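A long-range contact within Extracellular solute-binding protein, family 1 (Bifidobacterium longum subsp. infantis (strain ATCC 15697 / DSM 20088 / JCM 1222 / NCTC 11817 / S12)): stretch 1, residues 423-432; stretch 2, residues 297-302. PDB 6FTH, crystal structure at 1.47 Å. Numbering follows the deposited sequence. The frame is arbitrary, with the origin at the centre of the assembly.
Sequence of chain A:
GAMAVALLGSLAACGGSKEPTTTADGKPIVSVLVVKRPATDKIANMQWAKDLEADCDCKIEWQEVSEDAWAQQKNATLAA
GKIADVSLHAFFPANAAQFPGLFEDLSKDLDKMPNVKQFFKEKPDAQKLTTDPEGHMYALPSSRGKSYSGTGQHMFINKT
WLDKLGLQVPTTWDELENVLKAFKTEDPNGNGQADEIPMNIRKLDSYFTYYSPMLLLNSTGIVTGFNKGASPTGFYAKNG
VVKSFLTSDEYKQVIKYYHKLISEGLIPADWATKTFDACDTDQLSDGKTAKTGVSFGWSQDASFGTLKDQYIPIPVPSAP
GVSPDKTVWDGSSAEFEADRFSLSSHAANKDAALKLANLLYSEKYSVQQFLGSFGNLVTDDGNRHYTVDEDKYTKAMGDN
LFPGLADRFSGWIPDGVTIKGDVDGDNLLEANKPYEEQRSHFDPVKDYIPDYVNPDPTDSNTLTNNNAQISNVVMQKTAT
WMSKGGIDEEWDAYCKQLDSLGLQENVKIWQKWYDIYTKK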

ATOM      1  N   VAL A 423      15.944  -7.317   3.981  1.00 13.78           N
ATOM      2  CA  VAL A 423      15.551  -8.388   3.068  1.00 15.83           C
ATOM      3  C   VAL A 423      14.197  -8.093   2.424  1.00 15.34           C
ATOM      4  O   VAL A 423      13.967  -8.423   1.245  1.00 14.92           O
ATOM      5  CB  VAL A 423      15.558  -9.718   3.844  1.00 19.06           C
ATOM      6  CG1 VAL A 423      14.946 -10.834   3.058  1.00 24.56           C
ATOM      7  CG2 VAL A 423      17.003 -10.069   4.240  1.00 22.99           C
ATOM      8  N   ASP A 424      13.279  -7.489   3.180  1.00 13.62           N
ATOM      9  CA  ASP A 424      11.984  -7.141   2.594  1.00 14.46           C
ATOM     10  C   ASP A 424      12.163  -6.137   1.455  1.00 14.22           C
ATOM     11  O   ASP A 424      11.586  -6.304   0.374  1.00 13.09           O
ATOM     12  CB  ASP A 424      11.027  -6.622   3.667  1.00 14.14           C
ATOM     13  CG  ASP A 424       9.576  -6.545   3.164  1.00 21.08           C
ATOM     14  OD1 ASP A 424       9.151  -7.489   2.456  1.00 18.67           O
ATOM     15  OD2 ASP A 424       8.876  -5.551   3.469  1.00 21.22           O
ATOM     16  N   GLY A 425      12.970  -5.098   1.666  1.00 13.21           N
ATOM     17  CA  GLY A 425      13.230  -4.148   0.595  1.00 14.58           C
ATOM     18  C   GLY A 425      13.919  -4.776  -0.605  1.00 15.10           C
ATOM     19  O   GLY A 425      13.576  -4.490  -1.760  1.00 14.41           O
ATOM     20  N   ASP A 426      14.909  -5.644  -0.356  1.00 13.22           N
ATOM     21  CA  ASP A 426      15.589  -6.329  -1.453  1.00 11.99           C
ATOM     22  C   ASP A 426      14.589  -7.163  -2.246  1.00 13.91           C
ATOM     23  O   ASP A 426      14.624  -7.180  -3.488  1.00 14.78           O
ATOM     24  CB  ASP A 426      16.681  -7.255  -0.906  1.00 13.70           C
ATOM     25  CG  ASP A 426      17.828  -6.519  -0.240  1.00 15.56           C
ATOM     26  OD1 ASP A 426      17.990  -5.275  -0.374  1.00 15.55           O
ATOM     27  OD2 ASP A 426      18.604  -7.255   0.430  1.00 17.86           O
ATOM     28  N   ASN A 427      13.706  -7.876  -1.540  1.00 12.88           N
ATOM     29  CA  ASN A 427      12.711  -8.717  -2.186  1.00 15.80           C
ATOM     30  C   ASN A 427      11.759  -7.879  -3.026  1.00 15.33           C
ATOM     31  O   ASN A 427      11.454  -8.237  -4.163  1.00 14.90           O
ATOM     32  CB  ASN A 427      11.927  -9.492  -1.140  1.00 13.35           C
ATOM     33  CG  ASN A 427      12.743 -10.630  -0.502  1.00 14.51           C
ATOM     34  OD1 ASN A 427      13.754 -11.069  -1.032  1.00 17.42           O
ATOM     35  ND2 ASN A 427      12.267 -11.109   0.610  1.00 16.03           N
ATOM     36  N   LEU A 428      11.316  -6.739  -2.497  1.00 13.07           N
ATOM     37  CA  LEU A 428      10.405  -5.891  -3.263  1.00 13.22           C
ATOM     38  C   LEU A 428      11.093  -5.308  -4.493  1.00 12.92           C
ATOM     39  O   LEU A 428      10.519  -5.294  -5.595  1.00 12.19           O
ATOM     40  CB  LEU A 428       9.850  -4.776  -2.374  1.00 11.88           C
ATOM     41  CG  LEU A 428       8.827  -3.931  -3.134  1.00 12.26           C
ATOM     42  CD1 LEU A 428       7.574  -4.706  -3.382  1.00 13.61           C
ATOM     43  CD2 LEU A 428       8.528  -2.640  -2.367  1.00 14.94           C
ATOM     44  N   LEU A 429      12.316  -4.813  -4.330  1.00 13.61           N
ATOM     45  CA  LEU A 429      13.081  -4.303  -5.463  1.00 14.46           C
ATOM     46  C   LEU A 429      13.154  -5.336  -6.584  1.00 16.82           C
ATOM     47  O   LEU A 429      12.908  -5.026  -7.763  1.00 16.04           O
ATOM     48  CB  LEU A 429      14.499  -3.978  -4.984  1.00 18.55           C
ATOM     49  CG  LEU A 429      15.196  -2.625  -5.131  1.00 31.28           C
ATOM     50  CD1 LEU A 429      16.716  -2.869  -5.255  1.00 26.86           C
ATOM     51  CD2 LEU A 429      14.691  -1.748  -6.255  1.00 22.60           C
ATOM     52  N   GLU A 430      13.468  -6.584  -6.228  1.00 13.97           N
ATOM     53  CA  GLU A 430      13.571  -7.645  -7.220  1.00 16.72           C
ATOM     54  C   GLU A 430      12.214  -7.933  -7.854  1.00 15.34           C
ATOM     55  O   GLU A 430      12.114  -8.106  -9.078  1.00 15.94           O
ATOM     56  CB  GLU A 430      14.143  -8.905  -6.567  1.00 18.57           C
ATOM     57  CG  GLU A 430      15.614  -8.784  -6.275  1.00 24.99           C
ATOM     58  CD  GLU A 430      16.441  -8.663  -7.536  1.00 32.22           C
ATOM     59  OE1 GLU A 430      16.203  -9.443  -8.485  1.00 35.54           O
ATOM     60  OE2 GLU A 430      17.322  -7.778  -7.584  1.00 43.87           O
ATOM     61  N   ALA A 431      11.165  -7.979  -7.043  1.00 15.01           N
ATOM     62  CA  ALA A 431       9.831  -8.234  -7.572  1.00 15.04           C
ATOM     63  C   ALA A 431       9.373  -7.137  -8.522  1.00 12.54           C
ATOM     64  O   ALA A 431       8.509  -7.391  -9.368  1.00 13.02           O
ATOM     65  CB  ALA A 431       8.818  -8.371  -6.443  1.00 14.34           C
ATOM     66  N   ASN A 432       9.912  -5.930  -8.391  1.00 11.54           N
ATOM     67  CA  ASN A 432       9.478  -4.837  -9.266  1.00 12.46           C
ATOM     68  C   ASN A 432      10.248  -4.762 -10.576  1.00 12.49           C
ATOM     69  O   ASN A 432       9.783  -4.091 -11.504  1.00 13.38           O
ATOM     70  CB  ASN A 432       9.517  -3.511  -8.504  1.00 11.53           C
ATOM     71  CG  ASN A 432       8.276  -3.339  -7.649  1.00 11.27           C
ATOM     72  OD1 ASN A 432       7.199  -3.832  -8.014  1.00 13.78           O
ATOM     73  ND2 ASN A 432       8.404  -2.673  -6.494  1.00 11.34           N
TER
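Stretch 2 297-302: GWSQDA

Stretch 1 is helical, with phi/psi values close to -63/-43 along most of its length and i to i+4 bonds of 2.9 to 3.0 Å between backbone N and O atoms, such as Ala-431 N to Asn-427 O at 2.9 Å. Stretch 2 is less regular. Gly-297 is extended at -173/-168, Trp-298 turns at -91/-51, Ser-299 opens out again at -155/158, and Gln-300 to Ala-302 form the first turn of a helix that continues later in the chain. The contact is therefore a loop and a helix start laid against the side of a helix, joining segments more than 120 residues apart in sequence, and from Trp-298 to Asp-301 the chain of stretch 2 passes across the helix, not along it. The backbones come nearest where Ala-431 CA lies 5.9 Å from Ser-299 CA, and both residues point their CB toward the other stretch.

The surface that stretch 1 offers follows the helical repeat. Asp-424, Asn-427, Leu-428 and Ala-431 carry the contact, while Gly-425, Asp-426 and Leu-429 lose no area to it. Together the two stretches bury 362 Å², and Trp-298 has the largest share. Its chi1 is t (172°) and its chi2 -98°; although its CA-to-CB bond points sideways, the indole reaches the helix. Two residues one turn apart hold that ring in different ways. At the ring edge, near its plane, Trp-298 NE1 donates a hydrogen bond to Asp-424 OD1 at 2.9 Å with an angle of 155°, so the indole's one polar hydrogen is paired with a carboxylate. Over one face, Leu-428 CD1 sits 3.9 Å from the centroid of the six-membered ring of Trp-298 and only 6° off the normal, a CH-pi contact. Leu-428 CD2 adds an apolar contact with Trp-298 CH2 at 3.8 Å. The leucine, chi1 t and chi2 p, also brings CD1 to 3.8 Å from Trp-298 O, so it packs against both ring and backbone.

One turn further on, Ala-431 CB fits among three residues, 3.9 Å from Trp-298 O, 4.5 Å from Ser-299 CA and 4.0 Å from Gln-300 OE1. Asn-427 points toward stretch 2, its CB 3.9 Å from Ser-299 CB and its ND2 3.6 Å from Asp-301 CB. Ser-299, chi1 p, is the N-cap: its OG accepts from Ala-302 N at 3.1 Å and 165°, tying the loop to the helix start.

Two waters add bridges between polar groups. Water 1 donates to Asp-424 OD1 at 2.7 Å, accepts from Asn-427 ND2 at 3.1 Å and hydrogen-bonds Ser-299 OG at 2.8 Å, linking the capping serine to the stretch 1 helix. Water 2 donates to both Gln-300 OE1 and Asn-427 O, each at 2.8 Å, and thus bridges a side chain to the helix backbone. The rule to read here is economical: one direct hydrogen bond meets the aromatic ring at its edge, a leucine covers one face, an alanine packs against the loop, and two waters join polar groups across the contact.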

ATOM      1  N   GLY A 297       0.566 -10.752  -5.318  1.00 11.95           N
ATOM      2  CA  GLY A 297       1.152 -10.562  -4.009  1.00 10.62           C
ATOM      3  C   GLY A 297       2.250  -9.525  -3.998  1.00 13.40           C
ATOM      4  O   GLY A 297       2.449  -8.780  -4.964  1.00 13.15           O
ATOM      5  N   TRP A 298       2.976  -9.497  -2.873  1.00 13.56           N
ATOM      6  CA  TRP A 298       4.008  -8.512  -2.548  1.00 12.91           C
ATOM      7  C   TRP A 298       5.392  -8.954  -2.995  1.00 13.25           C
ATOM      8  O   TRP A 298       6.104  -8.191  -3.656  1.00 13.73           O
ATOM      9  CB  TRP A 298       4.008  -8.325  -1.021  1.00 13.44           C
ATOM     10  CG  TRP A 298       5.108  -7.501  -0.442  1.00 13.67           C
ATOM     11  CD1 TRP A 298       6.269  -7.965   0.119  1.00 15.71           C
ATOM     12  CD2 TRP A 298       5.147  -6.082  -0.322  1.00 13.93           C
ATOM     13  NE1 TRP A 298       7.034  -6.910   0.571  1.00 14.88           N
ATOM     14  CE2 TRP A 298       6.365  -5.743   0.308  1.00 13.67           C
ATOM     15  CE3 TRP A 298       4.274  -5.058  -0.692  1.00 16.13           C
ATOM     16  CZ2 TRP A 298       6.715  -4.431   0.607  1.00 14.23           C
ATOM     17  CZ3 TRP A 298       4.639  -3.745  -0.400  1.00 14.97           C
ATOM     18  CH2 TRP A 298       5.844  -3.450   0.229  1.00 15.77           C
ATOM     19  N   SER A 299       5.792 -10.178  -2.639  1.00 13.49           N
ATOM     20  CA  SER A 299       7.086 -10.737  -3.035  1.00 13.26           C
ATOM     21  C   SER A 299       6.967 -12.255  -3.021  1.00 12.71           C
ATOM     22  O   SER A 299       6.088 -12.808  -2.358  1.00 14.55           O
ATOM     23  CB  SER A 299       8.207 -10.298  -2.090  1.00 16.44           C
ATOM     24  OG  SER A 299       8.060 -10.957  -0.850  1.00 16.09           O
ATOM     25  N   GLN A 300       7.858 -12.921  -3.761  1.00 15.62           N
ATOM     26  CA  GLN A 300       7.819 -14.384  -3.759  1.00 15.38           C
ATOM     27  C   GLN A 300       8.007 -14.931  -2.356  1.00 16.51           C
ATOM     28  O   GLN A 300       7.324 -15.879  -1.961  1.00 16.87           O
ATOM     29  CB  GLN A 300       8.814 -14.976  -4.737  1.00 15.81           C
ATOM     30  CG  GLN A 300       8.607 -14.531  -6.159  1.00 15.67           C
ATOM     31  CD  GLN A 300       9.522 -13.386  -6.519  1.00 18.42           C
ATOM     32  OE1 GLN A 300       9.403 -12.285  -5.978  1.00 17.76           O
ATOM     33  NE2 GLN A 300      10.460 -13.636  -7.432  1.00 18.70           N
ATOM     34  N   ASP A 301       8.893 -14.326  -1.562  1.00 15.52           N
ATOM     35  CA  ASP A 301       9.081 -14.828  -0.206  1.00 18.83           C
ATOM     36  C   ASP A 301       7.810 -14.697   0.616  1.00 18.76           C
ATOM     37  O   ASP A 301       7.414 -15.631   1.321  1.00 18.73           O
ATOM     38  CB  ASP A 301      10.234 -14.107   0.494  1.00 16.39           C
ATOM     39  CG  ASP A 301      10.532 -14.716   1.857  1.00 19.16           C
ATOM     40  OD1 ASP A 301      11.241 -15.750   1.911  1.00 21.53           O
ATOM     41  OD2 ASP A 301      10.016 -14.198   2.864  1.00 23.22           O
ATOM     42  N   ALA A 302       7.163 -13.529   0.575  1.00 15.49           N
ATOM     43  CA  ALA A 302       5.980 -13.325   1.397  1.00 15.74           C
ATOM     44  C   ALA A 302       4.842 -14.234   0.956  1.00 18.74           C
ATOM     45  O   ALA A 302       4.074 -14.724   1.790  1.00 19.36           O
ATOM     46  CB  ALA A 302       5.526 -11.866   1.326  1.00 16.54           C
TER
HETATM   47  O   HOH W   1       9.491  -9.941   1.313  1.00 17.66           O
HETATM   48  O   HOH W   2      11.443 -10.953  -4.652  1.00 18.09           O